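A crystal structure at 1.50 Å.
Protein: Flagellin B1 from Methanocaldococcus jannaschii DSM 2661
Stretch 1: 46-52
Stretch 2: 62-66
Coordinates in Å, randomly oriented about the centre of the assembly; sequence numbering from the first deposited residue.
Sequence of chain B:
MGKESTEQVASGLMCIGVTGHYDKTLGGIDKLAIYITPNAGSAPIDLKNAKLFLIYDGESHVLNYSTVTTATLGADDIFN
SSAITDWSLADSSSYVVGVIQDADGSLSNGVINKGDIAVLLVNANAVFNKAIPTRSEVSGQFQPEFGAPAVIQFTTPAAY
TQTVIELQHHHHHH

Stretch 1, residues 46-52: DLKNAKL
Stretch 2 62-66: VLNYS

Residues 62-66 form a continuous strand, with phi/psi running from -121/123 at Val62 through -115/140 at Leu63, -111/164 at Asn64 and -70/120 at Tyr65 to -90/-59 at Ser66. The other stretch starts extended at Asp46 (-79/124), turns through Leu47 (-90/-11) to Asn49, and is extended again from Ala50. A type I turn spans Leu47 to Ala50, with Lys48 at -66/-26 and Asn49 at -105/14, closed by Ala50 N to Leu47 O at 3.0 Å; Ala50 (-73/141), Lys51 (-116/137) and Leu52 (-104/120) then lead into an antiparallel pairing. Leu52 and Leu63 form a hydrogen-bonded pair, CA to CA 5.0 Å, in which Leu52 N donates to Leu63 O at 3.0 Å and 179°, and Leu63 N donates to Leu52 O at 2.8 Å and 164°. Both carbonyls also receive CA-H...O contacts, Lys51 CA to Leu63 O at 3.6 Å and Val62 CA to Leu52 O at 3.4 Å.

Beyond this pair the backbones separate, Lys48 CA lying 6.0 Å from Tyr65 CA, and a water fills the gap. It accepts from Tyr65 N at 3.0 Å and donates to Ala50 O at 2.8 Å and Lys48 O at 3.1 Å, so the turn remains tied to the strand where Ala50 O and Tyr65 N, 4.2 Å apart, do not bond directly.

The contact buries 418 Å² in total, and Tyr65 contributes the most of any residue. Its CA-CB bond points toward the turn, and with chi1 t and chi2 -73° the ring lies against Leu47 and Lys48. Lys48 CA sits over one face, 4.1 Å from the centroid and 19° off the normal, a CH-pi contact; Leu47 (m, t) packs its CB 4.1 Å from Tyr65 CE2. The broad ring thus covers both backbone and aliphatic parts of the turn. Lys48 (m, t, m, m) passes its CG 4.1 Å from Tyr65 CZ, then leads its charged end away to a salt bridge, NZ to Asp46 OD1 at 2.7 Å. Asp46, chi1 t, also accepts from Lys48 N through OD1 at 3.0 Å, bracing the start of the turn.

Leu52 (t, p) and Leu63 (m, p) project to the same face of the sheet, CB to CB 4.2 Å, and their apolar side chains suit this buried position. Lys51 (m, t, t, p) lays its aliphatic portion along the more exposed residues, while its NZ reaches back to Asn49 O at 3.2 Å. At an exposed site Val62 (t) offers its methyl CG1 to Lys51 CB at 4.1 Å. The CA-CB bond of Asn64 points away, but chi1 m with chi2 -71° brings its end nearer, OD1 lying 3.7 Å from Lys51 CG.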

# COMPACT_ATOMS: atom_id res chain seq x y z
N ASP B 46 -0.53 -16.78 -14.52
CA ASP B 46 -0.83 -17.84 -13.55
C ASP B 46 -1.00 -17.15 -12.18
O ASP B 46 -0.06 -16.47 -11.71
CB ASP B 46 0.35 -18.82 -13.52
CG ASP B 46 0.20 -19.95 -12.52
OD1 ASP B 46 -0.89 -20.16 -12.00
OD2 ASP B 46 1.24 -20.63 -12.26
N LEU B 47 -2.16 -17.36 -11.53
CA LEU B 47 -2.46 -16.80 -10.19
C LEU B 47 -2.06 -17.69 -9.04
O LEU B 47 -2.04 -17.27 -7.88
CB LEU B 47 -3.98 -16.48 -10.07
CG LEU B 47 -4.51 -15.42 -11.04
CD1 LEU B 47 -5.93 -15.03 -10.74
CD2 LEU B 47 -3.64 -14.13 -11.00
N LYS B 48 -1.68 -18.95 -9.34
CA LYS B 48 -1.56 -19.92 -8.29
C LYS B 48 -0.44 -19.62 -7.29
O LYS B 48 -0.60 -19.98 -6.12
CB LYS B 48 -1.45 -21.37 -8.87
CG LYS B 48 -2.74 -21.84 -9.49
CD LYS B 48 -2.70 -23.22 -10.14
CE LYS B 48 -1.73 -23.35 -11.33
NZ LYS B 48 -2.13 -22.50 -12.46
N ASN B 49 0.63 -18.90 -7.65
CA ASN B 49 1.67 -18.47 -6.67
C ASN B 49 1.61 -17.00 -6.31
O ASN B 49 2.53 -16.46 -5.71
CB ASN B 49 3.05 -18.79 -7.26
CG ASN B 49 3.23 -20.24 -7.41
OD1 ASN B 49 3.14 -20.78 -8.52
ND2 ASN B 49 3.31 -20.92 -6.28
N ALA B 50 0.50 -16.37 -6.66
CA ALA B 50 0.37 -14.93 -6.50
C ALA B 50 0.18 -14.61 -5.04
O ALA B 50 -0.50 -15.35 -4.29
CB ALA B 50 -0.80 -14.40 -7.34
N LYS B 51 0.80 -13.52 -4.57
CA LYS B 51 0.75 -13.16 -3.20
C LYS B 51 0.02 -11.83 -3.10
O LYS B 51 0.20 -10.97 -3.94
CB LYS B 51 2.14 -13.04 -2.62
CG LYS B 51 2.84 -14.42 -2.50
CD LYS B 51 4.35 -14.36 -2.41
CE LYS B 51 4.95 -15.76 -2.20
NZ LYS B 51 4.49 -16.84 -3.17
N LEU B 52 -0.84 -11.76 -2.11
CA LEU B 52 -1.56 -10.59 -1.76
C LEU B 52 -0.91 -9.99 -0.50
O LEU B 52 -0.96 -10.58 0.59
CB LEU B 52 -3.02 -10.91 -1.54
CG LEU B 52 -3.92 -9.72 -1.13
CD1 LEU B 52 -3.89 -8.65 -2.24
CD2 LEU B 52 -5.32 -10.18 -0.86
N VAL B 62 0.83 -11.17 4.38
CA VAL B 62 1.00 -11.79 3.09
C VAL B 62 0.03 -12.97 3.04
O VAL B 62 0.00 -13.81 3.96
CB VAL B 62 2.43 -12.33 2.84
CG1 VAL B 62 2.63 -12.75 1.41
CG2 VAL B 62 3.45 -11.25 3.20
N LEU B 63 -0.84 -12.96 2.05
CA LEU B 63 -1.84 -14.01 1.86
C LEU B 63 -1.59 -14.77 0.61
O LEU B 63 -1.29 -14.22 -0.48
CB LEU B 63 -3.27 -13.43 1.79
CG LEU B 63 -3.91 -12.76 2.96
CD1 LEU B 63 -3.32 -11.43 3.26
CD2 LEU B 63 -5.39 -12.52 2.71
N ASN B 64 -1.80 -16.08 0.71
CA ASN B 64 -1.57 -16.99 -0.40
C ASN B 64 -2.84 -17.60 -0.98
O ASN B 64 -3.91 -17.51 -0.34
CB ASN B 64 -0.63 -18.12 0.07
CG ASN B 64 0.73 -17.56 0.48
OD1 ASN B 64 1.51 -17.13 -0.36
ND2 ASN B 64 0.98 -17.54 1.77
N TYR B 65 -2.73 -18.16 -2.17
CA TYR B 65 -3.86 -18.69 -2.92
C TYR B 65 -4.40 -19.95 -2.22
O TYR B 65 -3.70 -20.95 -2.15
CB TYR B 65 -3.39 -18.96 -4.33
CG TYR B 65 -4.34 -19.49 -5.38
CD1 TYR B 65 -4.79 -20.83 -5.36
CD2 TYR B 65 -4.73 -18.71 -6.43
CE1 TYR B 65 -5.62 -21.29 -6.33
CE2 TYR B 65 -5.51 -19.20 -7.47
CZ TYR B 65 -5.98 -20.52 -7.42
OH TYR B 65 -6.72 -20.96 -8.46
N SER B 66 -5.66 -19.93 -1.81
CA SER B 66 -6.25 -21.15 -1.21
C SER B 66 -6.88 -22.01 -2.25
O SER B 66 -6.53 -23.22 -2.37
CB SER B 66 -7.31 -20.75 -0.19
OG SER B 66 -7.85 -21.92 0.40
O HOH W 1 -0.19 -18.07 -3.68